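Local coordinates for protein enterotoxin type A (Staphylococcus aureus, PDB 1DYQ) that acts in its natural form as a superantigen, binding MHC class II, partly through a zinc-dependent site, and T-cell receptors, and causes staphylococcal food poisoning, at residues A[183-188]-A[225-230]; A[11-16]-A[196-201]; A[123-128]-A[139-144]; A[29-34]-A[156-161]. The protein carries 3 engineered substitutions. All coordinates share one frame; numbering follows the deposited sequence.

Overall arrangement
Contacts 1, 2 and 3 all reach the mixed sheet of the beta-grasp domain. In contact 1, strands 182-188 and 226-232 carry the zinc site. The centres of contacts 1 and 2 are about 13 Å apart, and contact 2 adds strand 195-198 and the N-terminal tail. The centres of contacts 1 and 3 are about 12 Å apart, with strand 119-132 beside 226-232. Contact 4, nearer the centre of the chain, joins helices 23-32 and 153-168, and residues of 156-161 pack against contacts 1, 2 and 3. Along the chain, contact 3 is nested within contact 4, both close before contact 1 opens, and contacts 1 and 2 alternate. Contacts 2 and 4 join the tail and the OB-fold side to the zinc-bearing domain.

Contact 1. Residues A[183-188]-A[225-230]. With ZN (zinc ion), chain B.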
loop_
_atom_site.group_PDB
_atom_site.type_symbol
_atom_site.label_atom_id
_atom_site.label_comp_id
_atom_site.label_asym_id
_atom_site.label_seq_id
_atom_site.Cartn_x
_atom_site.Cartn_y
_atom_site.Cartn_z
ATOM N N GLY A 183 -10.149 -4.851 12.420
ATOM C CA GLY A 183 -8.816 -4.234 12.563
ATOM C C GLY A 183 -8.735 -2.870 11.900
ATOM O O GLY A 183 -9.439 -2.583 10.935
ATOM N N LEU A 184 -7.956 -1.999 12.534
ATOM C CA LEU A 184 -7.766 -0.619 12.107
ATOM C C LEU A 184 -6.268 -0.272 12.119
ATOM O O LEU A 184 -5.520 -0.701 12.980
ATOM C CB LEU A 184 -8.459 0.314 13.133
ATOM C CG LEU A 184 -8.152 1.809 12.960
ATOM C CD1 LEU A 184 -8.819 2.343 11.709
ATOM C CD2 LEU A 184 -8.695 2.575 14.178
ATOM N N ILE A 185 -5.814 0.399 11.044
ATOM C CA ILE A 185 -4.427 0.878 11.014
ATOM C C ILE A 185 -4.429 2.395 10.815
ATOM O O ILE A 185 -5.237 2.947 10.083
ATOM C CB ILE A 185 -3.586 0.204 9.922
ATOM C CG1 ILE A 185 -2.126 0.703 9.972
ATOM C CG2 ILE A 185 -4.181 0.462 8.541
ATOM C CD1 ILE A 185 -1.161 -0.256 9.261
ATOM N N VAL A 186 -3.623 3.061 11.637
ATOM C CA VAL A 186 -3.528 4.514 11.627
ATOM C C VAL A 186 -2.065 4.931 11.439
ATOM O O VAL A 186 -1.149 4.478 12.101
ATOM C CB VAL A 186 -4.040 5.098 12.965
ATOM C CG1 VAL A 186 -3.971 6.612 12.975
ATOM C CG2 VAL A 186 -5.460 4.628 13.255
ATOM N N PHE A 187 -1.893 5.848 10.472
ATOM C CA PHE A 187 -0.580 6.408 10.157
ATOM C C PHE A 187 -0.520 7.800 10.805
ATOM O O PHE A 187 -1.067 8.773 10.367
ATOM C CB PHE A 187 -0.422 6.488 8.617
ATOM C CG PHE A 187 -0.557 5.111 7.981
ATOM C CD1 PHE A 187 0.480 4.258 7.891
ATOM C CD2 PHE A 187 -1.833 4.728 7.518
ATOM C CE1 PHE A 187 0.342 2.966 7.369
ATOM C CE2 PHE A 187 -1.990 3.425 7.008
ATOM C CZ PHE A 187 -0.926 2.582 6.932
ATOM N N HIS A 188 0.040 7.748 12.049
ATOM C CA HIS A 188 -0.092 8.883 12.953
ATOM C C HIS A 188 1.056 9.870 12.823
ATOM O O HIS A 188 2.123 9.690 13.370
ATOM C CB HIS A 188 -0.185 8.393 14.408
ATOM C CG HIS A 188 -0.784 9.453 15.313
ATOM N ND1 HIS A 188 -1.183 9.073 16.573
ATOM C CD2 HIS A 188 -1.112 10.725 15.204
ATOM C CE1 HIS A 188 -1.677 10.087 17.246
ATOM N NE2 HIS A 188 -1.650 11.133 16.416
ATOM N N MET A 225 7.012 10.178 12.947
ATOM C CA MET A 225 5.666 9.550 12.873
ATOM C C MET A 225 5.696 8.170 13.457
ATOM O O MET A 225 6.729 7.570 13.747
ATOM C CB MET A 225 5.330 9.509 11.379
ATOM C CG MET A 225 4.025 8.857 11.028
ATOM S SD MET A 225 4.183 7.193 10.245
ATOM C CE MET A 225 5.450 7.617 9.062
ATOM N N HIS A 226 4.478 7.632 13.714
ATOM C CA HIS A 226 4.441 6.205 14.107
ATOM C C HIS A 226 3.106 5.629 13.611
ATOM O O HIS A 226 2.292 6.365 13.080
ATOM C CB HIS A 226 4.599 6.032 15.613
ATOM C CG HIS A 226 3.463 6.622 16.371
ATOM N ND1 HIS A 226 3.455 7.905 16.847
ATOM C CD2 HIS A 226 2.244 6.092 16.672
ATOM C CE1 HIS A 226 2.305 8.180 17.423
ATOM N NE2 HIS A 226 1.592 7.100 17.329
ATOM N N ILE A 227 2.963 4.327 13.759
ATOM C CA ILE A 227 1.767 3.634 13.275
ATOM C C ILE A 227 1.059 2.983 14.489
ATOM O O ILE A 227 1.739 2.371 15.291
ATOM C CB ILE A 227 2.207 2.535 12.283
ATOM C CG1 ILE A 227 2.604 3.233 10.952
ATOM C CG2 ILE A 227 1.070 1.555 12.030
ATOM C CD1 ILE A 227 3.337 2.298 9.995
ATOM N N ASP A 228 -0.253 3.048 14.442
ATOM C CA ASP A 228 -1.073 2.381 15.451
ATOM C C ASP A 228 -1.947 1.315 14.778
ATOM O O ASP A 228 -2.567 1.606 13.764
ATOM C CB ASP A 228 -2.025 3.345 16.168
ATOM C CG ASP A 228 -1.283 4.488 16.808
ATOM O OD1 ASP A 228 -0.323 4.281 17.564
ATOM O OD2 ASP A 228 -1.651 5.605 16.364
ATOM N N ILE A 229 -1.934 0.143 15.373
ATOM C CA ILE A 229 -2.725 -0.975 14.849
ATOM C C ILE A 229 -3.621 -1.517 15.965
ATOM O O ILE A 229 -3.080 -1.811 17.054
ATOM C CB ILE A 229 -1.796 -2.063 14.299
ATOM C CG1 ILE A 229 -1.049 -1.501 13.043
ATOM C CG2 ILE A 229 -2.616 -3.274 13.853
ATOM C CD1 ILE A 229 0.005 -2.440 12.525
ATOM N N TYR A 230 -4.884 -1.579 15.721
ATOM C CA TYR A 230 -5.872 -2.127 16.670
ATOM C C TYR A 230 -6.521 -3.371 16.044
ATOM O O TYR A 230 -7.167 -3.237 14.997
ATOM C CB TYR A 230 -6.954 -1.081 16.941
ATOM C CG TYR A 230 -6.425 0.278 17.335
ATOM C CD1 TYR A 230 -6.142 1.249 16.379
ATOM C CD2 TYR A 230 -6.174 0.591 18.677
ATOM C CE1 TYR A 230 -5.623 2.473 16.728
ATOM C CE2 TYR A 230 -5.678 1.831 19.033
ATOM C CZ TYR A 230 -5.408 2.759 18.066
ATOM O OH TYR A 230 -4.891 4.001 18.395
HETATM ZN ZN ZN B . -0.620 7.109 17.550
#
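His-188 ND1, His-226 NE2 and Asp-228 OD2 grip one zinc ion from two adjacent antiparallel strands, at 2.3, 2.2 and 2.2 Å respectively. His-188 and His-226 form a hydrogen-bonded pair, and Asp-228 follows two residues on, which puts all three on one face of the sheet. With CG of His-188 anti to its backbone N (chi1 -161°), the imidazoles lie side by side, planes 57° apart, and His-188 CB sits over a face of the His-226 ring, 4.0 Å from its centroid. On the same face of the sheet Leu-184 CD2 packs 3.6 Å from Tyr-230 CD1, and Val-186 CG2 approaches the edge of that ring. On the opposite face Ile-185 CG1 touches both Ile-227 CG2 and Ile-229 CG1, while Phe-187 CD1 lies against Ile-227 CG1, in a layer that meets helix 153-168. Six backbone hydrogen bonds fix the register, among them Val-186 N to Asp-228 O at 2.8 Å. This is the zinc site of the beta-grasp domain, through which the toxin makes its zinc-dependent contact with MHC class II.

Contact 2. Residues A[11-16]-A[196-201]; sequences KDLRKK and NYDLFG
Arg-14 N gives an almost straight hydrogen bond to Asp-198 OD2, 2.8 Å long with 175° at the hydrogen, which uses the syn lone pair of that oxygen. The other carboxylate oxygen, Asp-198 OD1, accepts from Phe-200 N at 2.8 Å, met from above the carboxylate plane, and shares a water with Arg-14 O. With CG anti to its backbone N (chi1 -177°) and the chain extended from there to NE, the Arg-14 side chain runs past Phe-200 O; its NH1 donates to that oxygen at 2.8 Å and also to Ala-202 O. Apolar contacts flank these bonds. Leu-13 CD2 lies 3.7 Å from Asp-198 CG, and Lys-16 CB sits over a face of the Phe-200 ring, 4.0 Å from its centroid, while NZ reaches on to Asn-172 O and a salt bridge with Asp-174. Asp-198 thus serves both the N-terminal tail and its own turn, forming an Asx turn within the type I beta turn that begins at Asp-198, at the end of strand 195-198 of the beta-grasp domain.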
loop_
_atom_site.group_PDB
_atom_site.type_symbol
_atom_site.label_atom_id
_atom_site.label_comp_id
_atom_site.label_asym_id
_atom_site.label_seq_id
_atom_site.Cartn_x
_atom_site.Cartn_y
_atom_site.Cartn_z
ATOM N N LYS A 11 -16.270 0.769 16.789
ATOM C CA LYS A 11 -17.545 0.048 16.673
ATOM C C LYS A 11 -18.063 0.067 15.247
ATOM O O LYS A 11 -18.914 -0.746 14.875
ATOM C CB LYS A 11 -18.582 0.520 17.666
ATOM C CG LYS A 11 -19.826 -0.355 17.771
ATOM C CD LYS A 11 -19.476 -1.834 17.736
ATOM C CE LYS A 11 -20.509 -2.668 18.472
ATOM N NZ LYS A 11 -20.661 -2.217 19.885
ATOM N N ASP A 12 -17.485 0.917 14.403
ATOM C CA ASP A 12 -17.843 1.027 13.013
ATOM C C ASP A 12 -16.947 0.173 12.100
ATOM O O ASP A 12 -17.164 0.186 10.891
ATOM C CB ASP A 12 -17.809 2.476 12.541
ATOM C CG ASP A 12 -18.970 3.310 13.046
ATOM O OD1 ASP A 12 -20.047 2.745 13.312
ATOM O OD2 ASP A 12 -18.810 4.552 13.142
ATOM N N LEU A 13 -16.016 -0.553 12.679
ATOM C CA LEU A 13 -15.115 -1.408 11.897
ATOM C C LEU A 13 -15.905 -2.562 11.276
ATOM O O LEU A 13 -16.756 -3.176 11.929
ATOM C CB LEU A 13 -13.974 -1.941 12.725
ATOM C CG LEU A 13 -12.856 -0.983 13.158
ATOM C CD1 LEU A 13 -11.905 -1.680 14.118
ATOM C CD2 LEU A 13 -12.067 -0.501 11.926
ATOM N N ARG A 14 -15.620 -2.832 10.009
ATOM C CA ARG A 14 -16.304 -3.917 9.294
ATOM C C ARG A 14 -15.798 -5.259 9.780
ATOM O O ARG A 14 -14.633 -5.457 10.086
ATOM C CB ARG A 14 -16.078 -3.752 7.789
ATOM C CG ARG A 14 -16.802 -4.802 6.924
ATOM C CD ARG A 14 -16.994 -4.188 5.527
ATOM N NE ARG A 14 -17.544 -5.092 4.561
ATOM C CZ ARG A 14 -16.873 -5.676 3.566
ATOM N NH1 ARG A 14 -15.579 -5.481 3.435
ATOM N NH2 ARG A 14 -17.531 -6.462 2.713
ATOM N N LYS A 15 -16.738 -6.207 9.963
ATOM C CA LYS A 15 -16.367 -7.541 10.413
ATOM C C LYS A 15 -15.828 -8.369 9.247
ATOM O O LYS A 15 -16.369 -8.332 8.132
ATOM C CB LYS A 15 -17.593 -8.252 11.007
ATOM C CG LYS A 15 -18.461 -7.385 11.883
ATOM C CD LYS A 15 -18.062 -7.389 13.334
ATOM C CE LYS A 15 -19.207 -6.884 14.222
ATOM N NZ LYS A 15 -20.427 -7.717 14.066
ATOM N N LYS A 16 -14.837 -9.185 9.518
ATOM C CA LYS A 16 -14.260 -10.104 8.555
ATOM C C LYS A 16 -15.296 -11.028 7.941
ATOM O O LYS A 16 -15.227 -11.404 6.769
ATOM C CB LYS A 16 -13.162 -10.924 9.243
ATOM C CG LYS A 16 -12.655 -12.081 8.371
ATOM C CD LYS A 16 -11.699 -12.911 9.233
ATOM C CE LYS A 16 -11.116 -14.072 8.503
ATOM N NZ LYS A 16 -10.250 -14.932 9.343
ATOM N N ASN A 196 -6.352 6.752 8.166
ATOM C CA ASN A 196 -6.654 5.445 8.797
ATOM C C ASN A 196 -7.426 4.583 7.817
ATOM O O ASN A 196 -8.253 5.064 7.058
ATOM C CB ASN A 196 -7.218 5.517 10.146
ATOM C CG ASN A 196 -8.089 6.723 10.412
ATOM O OD1 ASN A 196 -7.600 7.700 11.009
ATOM N ND2 ASN A 196 -9.307 6.635 9.950
ATOM N N TYR A 197 -7.146 3.290 7.906
ATOM C CA TYR A 197 -7.821 2.344 7.033
ATOM C C TYR A 197 -8.418 1.200 7.873
ATOM O O TYR A 197 -7.724 0.683 8.754
ATOM C CB TYR A 197 -6.846 1.684 6.051
ATOM C CG TYR A 197 -6.248 2.606 5.018
ATOM C CD1 TYR A 197 -7.016 3.498 4.306
ATOM C CD2 TYR A 197 -4.895 2.503 4.707
ATOM C CE1 TYR A 197 -6.440 4.352 3.372
ATOM C CE2 TYR A 197 -4.310 3.315 3.760
ATOM C CZ TYR A 197 -5.099 4.218 3.077
ATOM O OH TYR A 197 -4.534 5.056 2.143
ATOM N N ASP A 198 -9.605 0.823 7.503
ATOM C CA ASP A 198 -10.217 -0.411 8.092
ATOM C C ASP A 198 -9.602 -1.588 7.372
ATOM O O ASP A 198 -9.639 -1.695 6.140
ATOM C CB ASP A 198 -11.724 -0.290 7.920
ATOM C CG ASP A 198 -12.489 -1.523 8.383
ATOM O OD1 ASP A 198 -11.863 -2.549 8.578
ATOM O OD2 ASP A 198 -13.726 -1.379 8.548
ATOM N N LEU A 199 -8.970 -2.507 8.120
ATOM C CA LEU A 199 -8.260 -3.619 7.509
ATOM C C LEU A 199 -9.208 -4.570 6.797
ATOM O O LEU A 199 -8.701 -5.354 5.978
ATOM C CB LEU A 199 -7.416 -4.358 8.559
ATOM C CG LEU A 199 -6.294 -3.530 9.188
ATOM C CD1 LEU A 199 -5.643 -4.319 10.350
ATOM C CD2 LEU A 199 -5.206 -3.221 8.162
ATOM N N PHE A 200 -10.482 -4.548 7.106
ATOM C CA PHE A 200 -11.494 -5.363 6.443
ATOM C C PHE A 200 -12.551 -4.522 5.761
ATOM O O PHE A 200 -13.662 -4.987 5.465
ATOM C CB PHE A 200 -12.166 -6.307 7.467
ATOM C CG PHE A 200 -11.212 -7.291 8.055
ATOM C CD1 PHE A 200 -10.805 -8.410 7.329
ATOM C CD2 PHE A 200 -10.626 -7.099 9.304
ATOM C CE1 PHE A 200 -9.945 -9.332 7.847
ATOM C CE2 PHE A 200 -9.756 -8.023 9.836
ATOM C CZ PHE A 200 -9.402 -9.151 9.111
ATOM N N GLY A 201 -12.215 -3.283 5.378
ATOM C CA GLY A 201 -13.142 -2.341 4.855
ATOM C C GLY A 201 -13.412 -2.440 3.374
ATOM O O GLY A 201 -14.397 -1.866 2.895
HETATM O O HOH W 1 -12.277 -4.241 10.619
#

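Contact 3. Residues A[123-128]-A[139-144]; sequences EKKVPI and VPLETV
Val-126 and Val-144 meet in the beta-grasp domain where the loop 139-144 comes back alongside strand 119-132, just before strand 145-148. A direct backbone hydrogen bond joins them, from Val-126 N to Val-144 O at 2.9 Å. Beside it a water takes the place of the reciprocal bond: it accepts from Val-144 N at 3.0 Å and lies 2.7 Å from Val-126 O, with Leu-141 O also in its reach. A second water accepts from Ile-128 N at 3.1 Å and approaches Pro-140 O. That carbonyl also takes two donors from its own type I turn, Thr-143 N and Thr-143 OG1. The bond from Thr-143 OG1 to Pro-140 O is 2.6 Å long; OG1 stands anti to the carbonyl carbon of its residue (chi1 -59°), on the side of the backbone N. Ile-128 CD1 fits among Val-144 CG2 at 3.7 Å, Val-139 CG1 at 3.8 Å and Thr-143 CB. At the exposed end the extended Lys-125 crosses Leu-141 at about a right angle, its CD against Leu-141 CG. Val-126, Ile-128 and Val-144 also reach Ile-227 on strand 226-232, next to the zinc ligands. The segments are thus joined by one direct backbone bond, by bridging waters and by the packing of branched apolar side chains.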
loop_
_atom_site.group_PDB
_atom_site.type_symbol
_atom_site.label_atom_id
_atom_site.label_comp_id
_atom_site.label_asym_id
_atom_site.label_seq_id
_atom_site.Cartn_x
_atom_site.Cartn_y
_atom_site.Cartn_z
ATOM N N GLU A 123 18.269 5.378 8.014
ATOM C CA GLU A 123 16.984 4.698 7.735
ATOM C C GLU A 123 16.024 4.914 8.892
ATOM O O GLU A 123 16.428 4.807 10.065
ATOM C CB GLU A 123 17.230 3.222 7.485
ATOM C CG GLU A 123 15.975 2.366 7.373
ATOM C CD GLU A 123 16.306 0.952 6.934
ATOM O OE1 GLU A 123 17.096 0.275 7.626
ATOM O OE2 GLU A 123 15.798 0.525 5.876
ATOM N N LYS A 124 14.796 5.316 8.600
ATOM C CA LYS A 124 13.800 5.543 9.636
ATOM C C LYS A 124 13.029 4.270 9.949
ATOM O O LYS A 124 12.389 3.679 9.074
ATOM C CB LYS A 124 12.810 6.647 9.212
ATOM C CG LYS A 124 11.669 6.850 10.191
ATOM C CD LYS A 124 12.192 7.446 11.515
ATOM C CE LYS A 124 11.137 7.332 12.596
ATOM N NZ LYS A 124 11.360 8.219 13.759
ATOM N N LYS A 125 13.156 3.804 11.186
ATOM C CA LYS A 125 12.330 2.690 11.671
ATOM C C LYS A 125 11.051 3.291 12.250
ATOM O O LYS A 125 11.104 4.278 13.013
ATOM C CB LYS A 125 13.084 1.884 12.714
ATOM C CG LYS A 125 14.338 1.209 12.215
ATOM C CD LYS A 125 15.039 0.415 13.316
ATOM C CE LYS A 125 16.387 -0.093 12.830
ATOM N NZ LYS A 125 17.107 -0.853 13.898
ATOM N N VAL A 126 9.904 2.917 11.699
ATOM C CA VAL A 126 8.638 3.512 12.103
ATOM C C VAL A 126 8.040 2.718 13.261
ATOM O O VAL A 126 7.610 1.597 13.083
ATOM C CB VAL A 126 7.605 3.528 10.946
ATOM C CG1 VAL A 126 6.314 4.146 11.421
ATOM C CG2 VAL A 126 8.198 4.309 9.761
ATOM N N PRO A 127 8.050 3.317 14.449
ATOM C CA PRO A 127 7.515 2.607 15.619
ATOM C C PRO A 127 6.050 2.252 15.401
ATOM O O PRO A 127 5.285 3.029 14.812
ATOM C CB PRO A 127 7.694 3.598 16.747
ATOM C CG PRO A 127 8.712 4.572 16.289
ATOM C CD PRO A 127 8.511 4.667 14.762
ATOM N N ILE A 128 5.668 1.067 15.848
ATOM C CA ILE A 128 4.304 0.602 15.810
ATOM C C ILE A 128 3.735 0.331 17.209
ATOM O O ILE A 128 4.339 -0.462 17.958
ATOM C CB ILE A 128 4.160 -0.703 14.983
ATOM C CG1 ILE A 128 4.546 -0.427 13.529
ATOM C CG2 ILE A 128 2.712 -1.192 15.069
ATOM C CD1 ILE A 128 4.964 -1.633 12.739
ATOM N N VAL A 139 6.122 -5.180 18.871
ATOM C CA VAL A 139 6.368 -5.299 17.421
ATOM C C VAL A 139 7.831 -4.909 17.161
ATOM O O VAL A 139 8.243 -3.827 17.574
ATOM C CB VAL A 139 5.465 -4.348 16.610
ATOM C CG1 VAL A 139 5.723 -4.566 15.109
ATOM C CG2 VAL A 139 4.003 -4.549 16.929
ATOM N N PRO A 140 8.582 -5.782 16.524
ATOM C CA PRO A 140 9.982 -5.491 16.207
ATOM C C PRO A 140 10.122 -4.129 15.547
ATOM O O PRO A 140 9.412 -3.805 14.591
ATOM C CB PRO A 140 10.388 -6.606 15.278
ATOM C CG PRO A 140 9.435 -7.720 15.527
ATOM C CD PRO A 140 8.135 -7.063 15.943
ATOM N N LEU A 141 11.099 -3.338 15.990
ATOM C CA LEU A 141 11.280 -1.988 15.470
ATOM C C LEU A 141 11.611 -1.953 13.996
ATOM O O LEU A 141 11.257 -0.952 13.328
ATOM C CB LEU A 141 12.325 -1.237 16.303
ATOM C CG LEU A 141 12.454 0.264 16.098
ATOM C CD1 LEU A 141 11.145 0.988 16.360
ATOM C CD2 LEU A 141 13.562 0.838 16.987
ATOM N N GLU A 142 12.180 -2.998 13.409
ATOM C CA GLU A 142 12.501 -3.015 12.003
ATOM C C GLU A 142 11.314 -3.399 11.114
ATOM O O GLU A 142 11.534 -3.559 9.905
ATOM C CB GLU A 142 13.626 -4.001 11.663
ATOM C CG GLU A 142 14.569 -4.391 12.742
ATOM C CD GLU A 142 13.984 -5.311 13.797
ATOM O OE1 GLU A 142 13.624 -6.464 13.477
ATOM O OE2 GLU A 142 13.884 -4.856 14.959
ATOM N N THR A 143 10.152 -3.659 11.671
ATOM C CA THR A 143 9.017 -4.142 10.891
ATOM C C THR A 143 8.626 -3.216 9.751
ATOM O O THR A 143 8.384 -3.692 8.632
ATOM C CB THR A 143 7.788 -4.361 11.806
ATOM O OG1 THR A 143 8.162 -5.323 12.821
ATOM C CG2 THR A 143 6.629 -4.894 11.020
ATOM N N VAL A 144 8.487 -1.939 10.012
ATOM C CA VAL A 144 8.197 -0.947 8.962
ATOM C C VAL A 144 9.334 0.053 8.921
ATOM O O VAL A 144 9.684 0.626 9.974
ATOM C CB VAL A 144 6.870 -0.239 9.191
ATOM C CG1 VAL A 144 6.645 0.864 8.159
ATOM C CG2 VAL A 144 5.719 -1.246 9.143
HETATM O O HOH W 2 8.541 -0.888 12.833
HETATM O O HOH W 3 7.715 -1.269 15.594
#

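Contact 4. Residues A[29-34]-A[156-161]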
loop_
_atom_site.group_PDB
_atom_site.type_symbol
_atom_site.label_atom_id
_atom_site.label_comp_id
_atom_site.label_asym_id
_atom_site.label_seq_id
_atom_site.Cartn_x
_atom_site.Cartn_y
_atom_site.Cartn_z
ATOM N N GLN A 29 -3.456 -12.252 -1.134
ATOM C CA GLN A 29 -2.506 -12.145 -2.259
ATOM C C GLN A 29 -1.904 -10.755 -2.364
ATOM O O GLN A 29 -0.681 -10.638 -2.517
ATOM C CB GLN A 29 -3.280 -12.472 -3.566
ATOM C CG GLN A 29 -2.341 -12.299 -4.791
ATOM C CD GLN A 29 -3.115 -12.591 -6.075
ATOM O OE1 GLN A 29 -4.288 -12.327 -6.180
ATOM N NE2 GLN A 29 -2.404 -13.178 -7.049
ATOM N N ILE A 30 -2.725 -9.716 -2.265
ATOM C CA ILE A 30 -2.215 -8.352 -2.519
ATOM C C ILE A 30 -1.345 -7.849 -1.413
ATOM O O ILE A 30 -0.448 -7.031 -1.616
ATOM C CB ILE A 30 -3.347 -7.400 -2.887
ATOM C CG1 ILE A 30 -2.883 -6.191 -3.697
ATOM C CG2 ILE A 30 -4.081 -6.905 -1.644
ATOM C CD1 ILE A 30 -1.507 -6.213 -4.233
ATOM N N TYR A 31 -1.495 -8.394 -0.157
ATOM C CA TYR A 31 -0.596 -7.964 0.917
ATOM C C TYR A 31 0.427 -8.968 1.319
ATOM O O TYR A 31 1.299 -8.650 2.194
ATOM C CB TYR A 31 -1.472 -7.576 2.165
ATOM C CG TYR A 31 -2.194 -6.284 1.905
ATOM C CD1 TYR A 31 -1.445 -5.088 1.822
ATOM C CD2 TYR A 31 -3.558 -6.181 1.760
ATOM C CE1 TYR A 31 -2.076 -3.889 1.572
ATOM C CE2 TYR A 31 -4.194 -4.996 1.521
ATOM C CZ TYR A 31 -3.448 -3.825 1.402
ATOM O OH TYR A 31 -4.056 -2.629 1.196
ATOM N N TYR A 32 0.495 -10.173 0.766
ATOM C CA TYR A 32 1.449 -11.178 1.179
ATOM C C TYR A 32 2.069 -11.982 0.033
ATOM O O TYR A 32 3.165 -12.480 0.203
ATOM C CB TYR A 32 0.737 -12.126 2.167
ATOM C CG TYR A 32 1.619 -13.074 2.931
ATOM C CD1 TYR A 32 2.535 -12.610 3.862
ATOM C CD2 TYR A 32 1.470 -14.449 2.752
ATOM C CE1 TYR A 32 3.326 -13.506 4.581
ATOM C CE2 TYR A 32 2.261 -15.341 3.467
ATOM C CZ TYR A 32 3.183 -14.854 4.353
ATOM O OH TYR A 32 3.965 -15.755 5.059
ATOM N N TYR A 33 1.398 -12.003 -1.123
ATOM C CA TYR A 33 1.981 -12.736 -2.277
ATOM C C TYR A 33 2.101 -11.765 -3.469
ATOM O O TYR A 33 2.059 -12.193 -4.630
ATOM C CB TYR A 33 1.093 -13.894 -2.670
ATOM C CG TYR A 33 0.915 -14.989 -1.638
ATOM C CD1 TYR A 33 1.991 -15.646 -1.093
ATOM C CD2 TYR A 33 -0.373 -15.350 -1.250
ATOM C CE1 TYR A 33 1.808 -16.660 -0.151
ATOM C CE2 TYR A 33 -0.568 -16.387 -0.337
ATOM C CZ TYR A 33 0.522 -17.001 0.203
ATOM O OH TYR A 33 0.326 -18.050 1.101
ATOM N N ASN A 34 2.351 -10.518 -3.186
ATOM C CA ASN A 34 2.385 -9.474 -4.210
ATOM C C ASN A 34 3.737 -9.381 -4.923
ATOM O O ASN A 34 4.693 -10.070 -4.656
ATOM C CB ASN A 34 1.999 -8.132 -3.614
ATOM C CG ASN A 34 2.916 -7.617 -2.535
ATOM O OD1 ASN A 34 4.109 -7.900 -2.498
ATOM N ND2 ASN A 34 2.396 -6.767 -1.629
ATOM N N LEU A 156 4.227 2.270 3.508
ATOM C CA LEU A 156 4.113 1.903 4.931
ATOM C C LEU A 156 3.039 0.847 5.150
ATOM O O LEU A 156 3.302 -0.123 5.904
ATOM C CB LEU A 156 3.742 3.138 5.761
ATOM C CG LEU A 156 4.728 4.318 5.660
ATOM C CD1 LEU A 156 4.208 5.463 6.512
ATOM C CD2 LEU A 156 6.128 3.902 6.054
ATOM N N ASP A 157 1.918 0.950 4.474
ATOM C CA ASP A 157 0.808 0.003 4.653
ATOM C C ASP A 157 1.140 -1.360 4.111
ATOM O O ASP A 157 0.838 -2.386 4.729
ATOM C CB ASP A 157 -0.434 0.618 3.986
ATOM C CG ASP A 157 -1.745 0.008 4.419
ATOM O OD1 ASP A 157 -1.785 -0.610 5.521
ATOM O OD2 ASP A 157 -2.746 0.133 3.683
ATOM N N LEU A 158 1.850 -1.458 2.973
ATOM C CA LEU A 158 2.281 -2.763 2.471
ATOM C C LEU A 158 3.164 -3.464 3.500
ATOM O O LEU A 158 3.037 -4.666 3.744
ATOM C CB LEU A 158 3.033 -2.582 1.140
ATOM C CG LEU A 158 2.133 -2.216 -0.051
ATOM C CD1 LEU A 158 3.041 -1.834 -1.253
ATOM C CD2 LEU A 158 1.234 -3.391 -0.417
ATOM N N GLN A 159 4.102 -2.714 4.097
ATOM C CA GLN A 159 5.009 -3.334 5.052
ATOM C C GLN A 159 4.233 -3.750 6.313
ATOM O O GLN A 159 4.463 -4.888 6.764
ATOM C CB GLN A 159 6.160 -2.434 5.444
ATOM C CG GLN A 159 7.153 -2.126 4.319
ATOM C CD GLN A 159 8.187 -1.108 4.852
ATOM O OE1 GLN A 159 9.049 -1.502 5.626
ATOM N NE2 GLN A 159 8.069 0.105 4.382
ATOM N N ALA A 160 3.344 -2.899 6.761
ATOM C CA ALA A 160 2.602 -3.239 8.009
ATOM C C ALA A 160 1.705 -4.431 7.826
ATOM O O ALA A 160 1.748 -5.387 8.619
ATOM C CB ALA A 160 1.810 -2.031 8.491
ATOM N N ARG A 161 0.943 -4.471 6.705
ATOM C CA ARG A 161 0.044 -5.605 6.514
ATOM C C ARG A 161 0.747 -6.882 6.195
ATOM O O ARG A 161 0.242 -7.963 6.551
ATOM C CB ARG A 161 -1.026 -5.262 5.454
ATOM C CG ARG A 161 -1.826 -4.024 5.810
ATOM C CD ARG A 161 -3.198 -4.068 5.131
ATOM N NE ARG A 161 -3.728 -2.758 4.935
ATOM C CZ ARG A 161 -4.939 -2.434 4.485
ATOM N NH1 ARG A 161 -5.845 -3.375 4.257
ATOM N NH2 ARG A 161 -5.242 -1.163 4.252
HETATM O O HOH W 4 2.118 -6.099 1.687
#
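Ile-30 meets Leu-158 through its backbone, Ile-30 O lying 4.2 Å from Leu-158 CD2, while its side chain packs on Leu-211 and Ala-91. Next in sequence, Tyr-31 provides most of the contact. One face of its ring packs against the extended side chain of Arg-161, with Arg-161 CD over the ring centre, 3.6 Å from the centroid and 7° off the normal. The ring and guanidinium planes are 14° apart, and Tyr-31 OH sits 3.4 Å from Arg-161 CZ, over the middle of that group. Asp-157 holds the guanidinium in a side-on, two-nitrogen salt bridge, taking Arg-161 NE on OD1 at 3.0 Å and NH2 on OD2 at 2.9 Å; Tyr-214 OH is hydrogen-bonded to both Asp-157 OD2 and Tyr-31 OH. Helix 23-32, on the OB-fold side, thus packs against helix 153-168 of the beta-grasp domain, part of the interface between the two domains that make up these toxins. The Tyr-31 backbone joins in through a water that donates to Tyr-31 O and Leu-158 O, 2.7 Å from each, at the edge of the tyrosine ring. Further on, Asn-34 ND2 donates back to Ile-30 O at 2.9 Å and touches Leu-158 CD2, while OD1 receives Lys-36 NZ.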